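Local coordinates for venom allergen-like (VAL) 4 protein (Schistosoma mansoni, PDB 4P27) that probably binds lipids as a secreted SCP/TAPS (CAP superfamily) protein of a parasitic blood fluke, although it lacks the prototypical CAP motifs, at residues F14-R19 and Q114-T120; Q30-L36 and Y150-E155; S5-I11 and G124-E128. The contacts are given in a common frame with arbitrary orientation. Residues are numbered along the deposited sequence.

Interaction 1: residues F14-R19 and Q114-T120; sequences FHKKVR and QMVWNTT. With NAG (2-acetamido-2-deoxy-beta-D-glucopyranose), chain B.
Met115 fills the apolar centre. Its side chain (chi1 m, chi2 t) turns at chi3 (p) and brings CE over the face of the His15 ring, a CH-pi contact 4.0 Å from the centroid. Met115 CE lies 3.7 Å from Phe14 CD1, at the ring edge, and 3.7 Å from Val18 CG2. Val18 CG1 meets Val116 CG1 at 3.7 Å. Residues 14-19 are helical; in 114-120 the helix ends at Met115 and a loop follows. CA atoms pair His15 with Met115 (6.5 Å) and Arg19 with Val116 (5.7 Å). At the polar edge, Arg19 (m, t, p) reaches the carbonyls of this helix end. Arg19 NH2 donates to Met115 O (2.9 Å) and Trp117 O (2.8 Å), and Arg19 NH1 to Trp117 O (3.0 Å) and Thr37 O. Asn118 ND2 is bonded to NAG C1 (1.4 Å), an N-glycan. The contact joins helix 6-22 to the end of helix 110-115 in the CAP-domain core. Helix 84-93 covers Phe14 and Met115, and Tyr140 of strand 133-141 hydrogen-bonds His15 NE2.

Interaction 2: residues Q30-L36 and Y150-E155; sequences QPPAKNL and YEAKPE. With NAG (2-acetamido-2-deoxy-beta-D-glucopyranose), chain B.
Both segments are irregular and largely extended, joined by a single beta bridge. Ala33 faces Ala152 (CA-CA 4.7 Å), and the CA atoms of Lys34 and Lys153 come to 4.8 Å. The two hydrogen bonds that flank Ala33 and Ala152, Lys34 N to Glu151 O (2.8 Å) and Lys153 N to Pro32 O (3.0 Å), follow the pattern of an antiparallel non-hydrogen-bonded pair, though the chains cross steeply. Tyr150 (chi1 p) takes Ala33 CB over its ring face, 3.6 Å from the centroid. Tyr150 OH donates to Pro31 O (2.7 Å), and a water bridges Tyr150 OH and Gln30 OE1. Leu36 CD2 packs on Tyr150 CB at 3.7 Å. The Pro32 side chain touches the Cys25-Cys158 disulfide. Asn35 ND2 donates to NAG O7 (2.9 Å) of the glycan on Asn118, and a second water links Asn35 O to Glu151 N. Backbone bonds and one buried tyrosine thus tie the C-terminal tail to the loop after helix 6-22, while the sugar is held at the exposed polar edge.

Interaction 3: residues S5-I11 and G124-E128; sequences SEGQRAI and GCGYE
The phenol oxygen of Tyr127 sits directly on a helix backbone: Tyr127 OH is 3.0 Å from Gly7 CA. A CB on Gly7 would point toward the strand and clash with that oxygen, so the absence of a side chain permits the fit. This is helix-on-sheet packing within the alpha-beta-alpha sandwich of the CAP fold, where helix 6-22 lies on strand 122-130. The axes of helix 6-11 and strand 124-128 approach to 8.5 Å, and their directions differ by 135°. CA atoms pair Gly7 with Tyr127 (8.1 Å) and Gln8 with Cys125 (6.4 Å). Alternation along the strand sends Cys125 and Tyr127 toward the helix. Tyr127 has chi1 p, and its CD2 lies 4.2 Å from Ile11 CD1. Ile11 (m, t) also sets CG2 3.5 Å from Cys125 SG, which is disulfide-bonded to Cys138 of strand 133-141. Ile84 of helix 84-93 touches both Ile11 and Tyr127. The helix starts with a capping box: Ser5, at the N-cap, accepts from Gln8 N through OG (3.1 Å), and Ser5 N donates to Gln8 OE1 (3.1 Å). Gln8 (chi1 m, chi2 t) therefore serves two ends. While OE1 closes the box, its amide nitrogen crosses to the strand, with Gln8 NE2 donating to Cys125 O at 3.1 Å.

Interactions 1 and 3 use successive parts of helix 6-22, with centres 16 Å apart. Interaction 1 is the core contact, 6 Å from the chain centre, and pairs a methionine-centred cluster with a buried arginine. Interaction 3 is partly buried at the start of the helix, where a strand replaces the helix end and loop as partner and only one hydrogen bond crosses. Interaction 2 lies farthest out, about 18 Å from the chain centre, and combines backbone hydrogen bonds, a packed tyrosine and waters. It touches interaction 1 through Leu36, which packs on Arg19, Val116 and Asn118; both also meet the same NAG. Interactions 2 and 3 lie on opposite sides of the chain's centre and do not touch.

Interaction 1: residues F14-R19 and Q114-T120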
loop_
_atom_site.group_PDB
_atom_site.type_symbol
_atom_site.label_atom_id
_atom_site.label_comp_id
_atom_site.label_asym_id
_atom_site.label_seq_id
_atom_site.Cartn_x
_atom_site.Cartn_y
_atom_site.Cartn_z
ATOM N N PHE A 14 -1.132 -5.755 8.487
ATOM C CA PHE A 14 0.042 -4.882 8.472
ATOM C C PHE A 14 -0.415 -3.474 7.953
ATOM O O PHE A 14 -0.035 -2.462 8.512
ATOM C CB PHE A 14 1.111 -5.479 7.522
ATOM C CG PHE A 14 2.426 -4.736 7.597
ATOM C CD1 PHE A 14 2.634 -3.562 6.843
ATOM C CD2 PHE A 14 3.463 -5.193 8.394
ATOM C CE1 PHE A 14 3.808 -2.862 6.951
ATOM C CE2 PHE A 14 4.691 -4.508 8.476
ATOM C CZ PHE A 14 4.859 -3.340 7.763
ATOM N N HIS A 15 -1.257 -3.444 6.912
ATOM C CA HIS A 15 -1.766 -2.134 6.430
ATOM C C HIS A 15 -2.650 -1.416 7.459
ATOM O O HIS A 15 -2.467 -0.227 7.717
ATOM C CB HIS A 15 -2.597 -2.316 5.149
ATOM C CG HIS A 15 -1.773 -2.474 3.928
ATOM N ND1 HIS A 15 -1.221 -3.685 3.566
ATOM C CD2 HIS A 15 -1.497 -1.609 2.907
ATOM C CE1 HIS A 15 -0.580 -3.547 2.408
ATOM N NE2 HIS A 15 -0.763 -2.312 1.966
ATOM N N LYS A 16 -3.539 -2.147 8.138
ATOM C CA LYS A 16 -4.288 -1.565 9.256
ATOM C C LYS A 16 -3.394 -0.986 10.317
ATOM O O LYS A 16 -3.633 0.103 10.786
ATOM C CB LYS A 16 -5.293 -2.586 9.857
ATOM C CG LYS A 16 -6.346 -2.864 8.840
ATOM C CD LYS A 16 -7.639 -3.408 9.436
ATOM C CE LYS A 16 -7.529 -4.903 9.616
ATOM N NZ LYS A 16 -8.900 -5.368 10.021
ATOM N N LYS A 17 -2.343 -1.709 10.686
ATOM C CA LYS A 17 -1.457 -1.266 11.730
ATOM C C LYS A 17 -0.653 0.006 11.306
ATOM O O LYS A 17 -0.476 0.895 12.113
ATOM C CB LYS A 17 -0.391 -2.335 12.021
ATOM C CG LYS A 17 0.264 -2.067 13.377
ATOM C CD LYS A 17 1.747 -2.238 13.315
ATOM C CE LYS A 17 2.391 -1.788 14.624
ATOM N NZ LYS A 17 3.803 -1.422 14.295
ATOM N N VAL A 18 -0.064 0.007 10.091
ATOM C CA VAL A 18 0.613 1.230 9.561
ATOM C C VAL A 18 -0.301 2.492 9.652
ATOM O O VAL A 18 0.083 3.548 10.111
ATOM C CB VAL A 18 1.037 1.002 8.120
ATOM C CG1 VAL A 18 1.505 2.284 7.392
ATOM C CG2 VAL A 18 2.159 -0.008 8.148
ATOM N N ARG A 19 -1.533 2.342 9.275
ATOM C CA ARG A 19 -2.450 3.458 9.213
ATOM C C ARG A 19 -2.832 3.895 10.632
ATOM O O ARG A 19 -2.978 5.090 10.895
ATOM C CB ARG A 19 -3.725 2.990 8.434
ATOM C CG ARG A 19 -3.396 3.024 6.911
ATOM C CD ARG A 19 -4.478 2.382 6.079
ATOM N NE ARG A 19 -5.612 3.278 5.761
ATOM C CZ ARG A 19 -5.616 4.163 4.764
ATOM N NH1 ARG A 19 -6.722 4.830 4.521
ATOM N NH2 ARG A 19 -4.558 4.296 3.930
ATOM N N GLN A 114 1.079 5.305 -0.787
ATOM C CA GLN A 114 -0.126 4.588 -1.078
ATOM C C GLN A 114 -0.659 3.890 0.198
ATOM O O GLN A 114 -1.879 3.835 0.387
ATOM C CB GLN A 114 0.130 3.528 -2.162
ATOM C CG GLN A 114 -1.119 2.710 -2.457
ATOM C CD GLN A 114 -2.264 3.602 -3.068
ATOM O OE1 GLN A 114 -2.281 3.825 -4.274
ATOM N NE2 GLN A 114 -3.233 4.023 -2.257
ATOM N N MET A 115 0.246 3.338 1.036
ATOM C CA MET A 115 -0.239 2.647 2.270
ATOM C C MET A 115 -0.903 3.611 3.230
ATOM O O MET A 115 -1.810 3.225 3.901
ATOM C CB MET A 115 0.912 1.951 3.031
ATOM C CG MET A 115 1.446 0.689 2.266
ATOM S SD MET A 115 2.813 -0.059 3.227
ATOM C CE MET A 115 1.908 -0.769 4.510
ATOM N N VAL A 116 -0.479 4.876 3.286
ATOM C CA VAL A 116 -1.095 5.824 4.222
ATOM C C VAL A 116 -2.041 6.830 3.532
ATOM O O VAL A 116 -2.398 7.832 4.109
ATOM C CB VAL A 116 -0.060 6.591 5.085
ATOM C CG1 VAL A 116 0.682 5.637 6.058
ATOM C CG2 VAL A 116 0.921 7.443 4.242
ATOM N N TRP A 117 -2.534 6.448 2.362
ATOM C CA TRP A 117 -3.322 7.344 1.528
ATOM C C TRP A 117 -4.660 7.484 2.154
ATOM O O TRP A 117 -5.398 6.489 2.388
ATOM C CB TRP A 117 -3.408 6.855 0.057
ATOM C CG TRP A 117 -3.908 7.998 -0.784
ATOM C CD1 TRP A 117 -5.210 8.222 -1.211
ATOM C CD2 TRP A 117 -3.114 9.080 -1.272
ATOM N NE1 TRP A 117 -5.266 9.438 -1.942
ATOM C CE2 TRP A 117 -3.990 9.971 -1.986
ATOM C CE3 TRP A 117 -1.739 9.407 -1.158
ATOM C CZ2 TRP A 117 -3.526 11.167 -2.594
ATOM C CZ3 TRP A 117 -1.280 10.587 -1.810
ATOM C CH2 TRP A 117 -2.195 11.425 -2.498
ATOM N N ASN A 118 -5.006 8.715 2.491
ATOM C CA ASN A 118 -6.225 8.898 3.329
ATOM C C ASN A 118 -7.569 8.563 2.655
ATOM O O ASN A 118 -8.486 8.081 3.339
ATOM C CB ASN A 118 -6.266 10.316 3.923
ATOM C CG ASN A 118 -6.584 11.370 2.868
ATOM O OD1 ASN A 118 -6.298 11.199 1.646
ATOM N ND2 ASN A 118 -7.112 12.492 3.328
ATOM N N THR A 119 -7.718 8.775 1.337
ATOM C CA THR A 119 -9.050 8.453 0.708
ATOM C C THR A 119 -9.182 6.997 0.270
ATOM O O THR A 119 -10.256 6.542 -0.101
ATOM C CB THR A 119 -9.312 9.253 -0.580
ATOM O OG1 THR A 119 -8.166 9.203 -1.414
ATOM C CG2 THR A 119 -9.570 10.818 -0.249
ATOM N N THR A 120 -8.079 6.243 0.281
ATOM C CA THR A 120 -8.173 4.833 -0.082
ATOM C C THR A 120 -9.106 4.069 0.879
ATOM O O THR A 120 -8.958 4.139 2.099
ATOM C CB THR A 120 -6.743 4.178 -0.078
ATOM O OG1 THR A 120 -5.914 4.844 -1.043
ATOM C CG2 THR A 120 -6.879 2.682 -0.376
HETATM C C1 NAG B . -7.637 13.567 2.661
HETATM C C2 NAG B . -8.940 14.191 3.187
HETATM C C3 NAG B . -9.291 15.478 2.509
HETATM C C4 NAG B . -8.089 16.378 2.560
HETATM C C5 NAG B . -6.951 15.707 1.824
HETATM C C6 NAG B . -5.806 16.678 1.724
HETATM C C7 NAG B . -10.318 12.393 3.888
HETATM C C8 NAG B . -11.431 11.474 3.564
HETATM N N2 NAG B . -10.076 13.337 3.027
HETATM O O3 NAG B . -10.404 16.063 3.172
HETATM O O4 NAG B . -8.401 17.593 1.951
HETATM O O5 NAG B . -6.602 14.516 2.504
HETATM O O6 NAG B . -4.669 16.082 1.150
HETATM O O7 NAG B . -9.684 12.232 4.885
#

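Interaction 2: residues Q30-L36 and Y150-E155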
loop_
_atom_site.group_PDB
_atom_site.type_symbol
_atom_site.label_atom_id
_atom_site.label_comp_id
_atom_site.label_asym_id
_atom_site.label_seq_id
_atom_site.Cartn_x
_atom_site.Cartn_y
_atom_site.Cartn_z
ATOM N N GLN A 30 7.360 11.473 10.903
ATOM C CA GLN A 30 6.273 11.822 9.937
ATOM C C GLN A 30 5.197 12.498 10.741
ATOM O O GLN A 30 4.861 11.963 11.758
ATOM C CB GLN A 30 5.679 10.533 9.264
ATOM C CG GLN A 30 6.574 9.849 8.207
ATOM C CD GLN A 30 7.022 10.803 7.111
ATOM O OE1 GLN A 30 6.319 11.734 6.752
ATOM N NE2 GLN A 30 8.190 10.537 6.542
ATOM N N PRO A 31 4.585 13.610 10.256
ATOM C CA PRO A 31 3.484 14.197 11.042
ATOM C C PRO A 31 2.316 13.228 11.186
ATOM O O PRO A 31 2.093 12.425 10.300
ATOM C CB PRO A 31 3.082 15.434 10.229
ATOM C CG PRO A 31 3.374 15.058 8.793
ATOM C CD PRO A 31 4.685 14.243 8.916
ATOM N N PRO A 32 1.564 13.303 12.304
ATOM C CA PRO A 32 0.472 12.348 12.429
ATOM C C PRO A 32 -0.683 12.741 11.535
ATOM O O PRO A 32 -0.897 13.911 11.309
ATOM C CB PRO A 32 0.012 12.503 13.936
ATOM C CG PRO A 32 0.452 13.882 14.318
ATOM C CD PRO A 32 1.812 14.033 13.588
ATOM N N ALA A 33 -1.488 11.777 11.139
ATOM C CA ALA A 33 -2.584 12.040 10.280
ATOM C C ALA A 33 -3.849 12.386 11.056
ATOM O O ALA A 33 -4.161 11.734 12.105
ATOM C CB ALA A 33 -2.830 10.795 9.469
ATOM N N LYS A 34 -4.603 13.362 10.553
ATOM C CA LYS A 34 -5.836 13.759 11.188
ATOM C C LYS A 34 -6.956 12.722 11.005
ATOM O O LYS A 34 -7.717 12.441 11.945
ATOM C CB LYS A 34 -6.328 15.090 10.644
ATOM C CG LYS A 34 -7.548 15.677 11.385
ATOM C CD LYS A 34 -8.190 16.751 10.518
ATOM C CE LYS A 34 -8.575 18.007 11.286
ATOM N NZ LYS A 34 -10.025 18.182 11.041
ATOM N N ASN A 35 -7.091 12.192 9.801
ATOM C CA ASN A 35 -8.126 11.217 9.472
ATOM C C ASN A 35 -7.553 10.226 8.379
ATOM O O ASN A 35 -6.728 10.657 7.547
ATOM C CB ASN A 35 -9.326 11.917 8.879
ATOM C CG ASN A 35 -10.409 10.918 8.473
ATOM O OD1 ASN A 35 -11.053 10.345 9.360
ATOM N ND2 ASN A 35 -10.565 10.636 7.138
ATOM N N LEU A 36 -8.002 8.966 8.347
ATOM C CA LEU A 36 -7.703 8.043 7.216
ATOM C C LEU A 36 -8.949 7.216 7.129
ATOM O O LEU A 36 -9.485 6.831 8.148
ATOM C CB LEU A 36 -6.524 7.130 7.558
ATOM C CG LEU A 36 -5.193 7.802 7.759
ATOM C CD1 LEU A 36 -4.180 6.720 8.118
ATOM C CD2 LEU A 36 -4.753 8.697 6.578
ATOM N N TYR A 150 -2.357 12.670 3.290
ATOM C CA TYR A 150 -3.359 12.974 4.310
ATOM C C TYR A 150 -3.222 14.425 4.887
ATOM O O TYR A 150 -2.219 15.115 4.677
ATOM C CB TYR A 150 -3.319 11.942 5.462
ATOM C CG TYR A 150 -1.934 11.799 6.139
ATOM C CD1 TYR A 150 -1.484 12.730 7.070
ATOM C CD2 TYR A 150 -1.115 10.702 5.833
ATOM C CE1 TYR A 150 -0.199 12.604 7.663
ATOM C CE2 TYR A 150 0.134 10.541 6.430
ATOM C CZ TYR A 150 0.586 11.499 7.363
ATOM O OH TYR A 150 1.872 11.362 7.877
ATOM N N GLU A 151 -4.175 14.827 5.711
ATOM C CA GLU A 151 -4.035 16.120 6.422
ATOM C C GLU A 151 -3.338 15.863 7.749
ATOM O O GLU A 151 -3.751 14.949 8.473
ATOM C CB GLU A 151 -5.372 16.579 6.828
ATOM C CG GLU A 151 -6.244 17.207 5.786
ATOM C CD GLU A 151 -7.509 17.715 6.492
ATOM O OE1 GLU A 151 -7.472 17.916 7.734
ATOM O OE2 GLU A 151 -8.540 17.880 5.822
ATOM N N ALA A 152 -2.347 16.676 8.083
ATOM C CA ALA A 152 -1.663 16.556 9.384
ATOM C C ALA A 152 -2.566 17.022 10.570
ATOM O O ALA A 152 -3.538 17.749 10.376
ATOM C CB ALA A 152 -0.386 17.384 9.350
ATOM N N LYS A 153 -2.246 16.596 11.778
ATOM C CA LYS A 153 -2.885 17.128 12.992
ATOM C C LYS A 153 -1.711 17.292 13.953
ATOM O O LYS A 153 -0.565 16.866 13.642
ATOM C CB LYS A 153 -3.968 16.197 13.567
ATOM C CG LYS A 153 -3.310 14.974 14.269
ATOM C CD LYS A 153 -4.333 14.041 14.942
ATOM C CE LYS A 153 -3.589 12.816 15.495
ATOM N NZ LYS A 153 -4.593 11.792 15.919
ATOM N N PRO A 154 -1.948 18.057 15.044
ATOM C CA PRO A 154 -0.877 18.424 15.949
ATOM C C PRO A 154 -0.407 17.170 16.691
ATOM O O PRO A 154 -1.231 16.313 17.073
ATOM C CB PRO A 154 -1.533 19.437 16.918
ATOM C CG PRO A 154 -2.779 19.919 16.222
ATOM C CD PRO A 154 -3.193 18.849 15.209
ATOM N N GLU A 155 0.889 16.998 16.813
ATOM C CA GLU A 155 1.405 15.866 17.593
ATOM C C GLU A 155 0.798 15.728 19.047
ATOM O O GLU A 155 0.593 14.613 19.504
ATOM C CB GLU A 155 2.925 15.796 17.531
ATOM C CG GLU A 155 3.593 16.689 18.566
ATOM C CD GLU A 155 5.089 16.906 18.320
ATOM O OE1 GLU A 155 5.713 17.659 19.122
ATOM O OE2 GLU A 155 5.645 16.330 17.332
HETATM C C1 NAG B . -7.637 13.567 2.661
HETATM C C2 NAG B . -8.940 14.191 3.187
HETATM C C3 NAG B . -9.291 15.478 2.509
HETATM C C4 NAG B . -8.089 16.378 2.560
HETATM C C5 NAG B . -6.951 15.707 1.824
HETATM C C6 NAG B . -5.806 16.678 1.724
HETATM C C7 NAG B . -10.318 12.393 3.888
HETATM C C8 NAG B . -11.431 11.474 3.564
HETATM N N2 NAG B . -10.076 13.337 3.027
HETATM O O3 NAG B . -10.404 16.063 3.172
HETATM O O4 NAG B . -8.401 17.593 1.951
HETATM O O5 NAG B . -6.602 14.516 2.504
HETATM O O6 NAG B . -4.669 16.082 1.150
HETATM O O7 NAG B . -9.684 12.232 4.885
HETATM O O HOH W 1 3.747 10.793 6.008
HETATM O O HOH W 2 -6.633 13.045 6.165
#

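Interaction 3: residues S5-I11 and G124-E128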
loop_
_atom_site.group_PDB
_atom_site.type_symbol
_atom_site.label_atom_id
_atom_site.label_comp_id
_atom_site.label_asym_id
_atom_site.label_seq_id
_atom_site.Cartn_x
_atom_site.Cartn_y
_atom_site.Cartn_z
ATOM N N SER A 5 -6.619 -16.054 2.885
ATOM C CA SER A 5 -5.410 -16.821 3.175
ATOM C C SER A 5 -4.562 -16.269 4.287
ATOM O O SER A 5 -4.677 -15.108 4.696
ATOM C CB SER A 5 -4.568 -16.971 1.904
ATOM O OG SER A 5 -3.747 -15.831 1.706
ATOM N N GLU A 6 -3.719 -17.145 4.818
ATOM C CA GLU A 6 -2.617 -16.770 5.656
ATOM C C GLU A 6 -1.857 -15.435 5.281
ATOM O O GLU A 6 -1.700 -14.532 6.109
ATOM C CB GLU A 6 -1.591 -17.944 5.509
ATOM C CG GLU A 6 -2.212 -19.346 5.798
ATOM C CD GLU A 6 -2.645 -19.468 7.257
ATOM O OE1 GLU A 6 -2.455 -18.460 8.034
ATOM O OE2 GLU A 6 -3.168 -20.530 7.617
ATOM N N GLY A 7 -1.309 -15.383 4.069
ATOM C CA GLY A 7 -0.548 -14.198 3.602
ATOM C C GLY A 7 -1.485 -12.976 3.504
ATOM O O GLY A 7 -1.111 -11.921 3.942
ATOM N N GLN A 8 -2.691 -13.174 2.987
ATOM C CA GLN A 8 -3.586 -12.093 2.716
ATOM C C GLN A 8 -3.898 -11.437 4.034
ATOM O O GLN A 8 -3.857 -10.199 4.151
ATOM C CB GLN A 8 -4.810 -12.615 2.007
ATOM C CG GLN A 8 -4.565 -12.918 0.494
ATOM C CD GLN A 8 -5.812 -13.474 -0.184
ATOM O OE1 GLN A 8 -6.678 -14.085 0.473
ATOM N NE2 GLN A 8 -5.959 -13.201 -1.480
ATOM N N ARG A 9 -4.146 -12.256 5.065
ATOM C CA ARG A 9 -4.535 -11.717 6.337
ATOM C C ARG A 9 -3.391 -10.910 6.959
ATOM O O ARG A 9 -3.574 -9.809 7.441
ATOM C CB ARG A 9 -5.076 -12.802 7.314
ATOM C CG ARG A 9 -5.261 -12.296 8.762
ATOM C CD ARG A 9 -6.461 -11.355 8.946
ATOM N NE ARG A 9 -7.672 -11.951 8.354
ATOM C CZ ARG A 9 -8.861 -11.360 8.163
ATOM N NH1 ARG A 9 -9.063 -10.097 8.502
ATOM N NH2 ARG A 9 -9.847 -12.053 7.583
ATOM N N ALA A 10 -2.185 -11.454 6.903
ATOM C CA ALA A 10 -1.043 -10.749 7.356
ATOM C C ALA A 10 -0.860 -9.369 6.601
ATOM O O ALA A 10 -0.480 -8.360 7.224
ATOM C CB ALA A 10 0.179 -11.666 7.135
ATOM N N ILE A 11 -1.066 -9.356 5.271
ATOM C CA ILE A 11 -0.795 -8.131 4.500
ATOM C C ILE A 11 -1.892 -7.111 4.949
ATOM O O ILE A 11 -1.602 -6.013 5.221
ATOM C CB ILE A 11 -0.897 -8.420 3.020
ATOM C CG1 ILE A 11 0.352 -9.214 2.569
ATOM C CG2 ILE A 11 -1.043 -7.084 2.211
ATOM C CD1 ILE A 11 0.124 -9.927 1.237
ATOM N N GLY A 124 -7.157 -5.004 -2.002
ATOM C CA GLY A 124 -7.018 -6.456 -2.044
ATOM C C GLY A 124 -5.701 -6.860 -2.706
ATOM O O GLY A 124 -5.292 -6.231 -3.679
ATOM N N CYS A 125 -5.079 -7.921 -2.176
ATOM C CA CYS A 125 -3.733 -8.305 -2.432
ATOM C C CYS A 125 -3.712 -9.782 -2.813
ATOM O O CYS A 125 -4.582 -10.574 -2.374
ATOM C CB CYS A 125 -2.877 -8.091 -1.148
ATOM S SG CYS A 125 -2.882 -6.309 -0.674
ATOM N N GLY A 126 -2.681 -10.150 -3.578
ATOM C CA GLY A 126 -2.572 -11.433 -4.229
ATOM C C GLY A 126 -1.069 -11.625 -4.345
ATOM O O GLY A 126 -0.278 -10.635 -4.537
ATOM N N TYR A 127 -0.630 -12.872 -4.205
ATOM C CA TYR A 127 0.803 -13.132 -4.341
ATOM C C TYR A 127 1.094 -14.531 -4.898
ATOM O O TYR A 127 0.235 -15.374 -4.830
ATOM C CB TYR A 127 1.524 -12.895 -3.061
ATOM C CG TYR A 127 1.119 -13.782 -1.948
ATOM C CD1 TYR A 127 1.766 -15.070 -1.725
ATOM C CD2 TYR A 127 0.077 -13.389 -1.077
ATOM C CE1 TYR A 127 1.369 -15.899 -0.628
ATOM C CE2 TYR A 127 -0.335 -14.199 -0.022
ATOM C CZ TYR A 127 0.287 -15.456 0.213
ATOM O OH TYR A 127 -0.203 -16.139 1.316
ATOM N N GLU A 128 2.261 -14.764 -5.484
ATOM C CA GLU A 128 2.483 -16.066 -6.062
ATOM C C GLU A 128 3.912 -16.347 -5.820
ATOM O O GLU A 128 4.764 -15.438 -5.863
ATOM C CB GLU A 128 2.128 -16.069 -7.569
ATOM C CG GLU A 128 2.547 -17.302 -8.358
ATOM C CD GLU A 128 1.451 -18.362 -8.299
ATOM O OE1 GLU A 128 0.730 -18.352 -7.304
ATOM O OE2 GLU A 128 1.304 -19.195 -9.233
#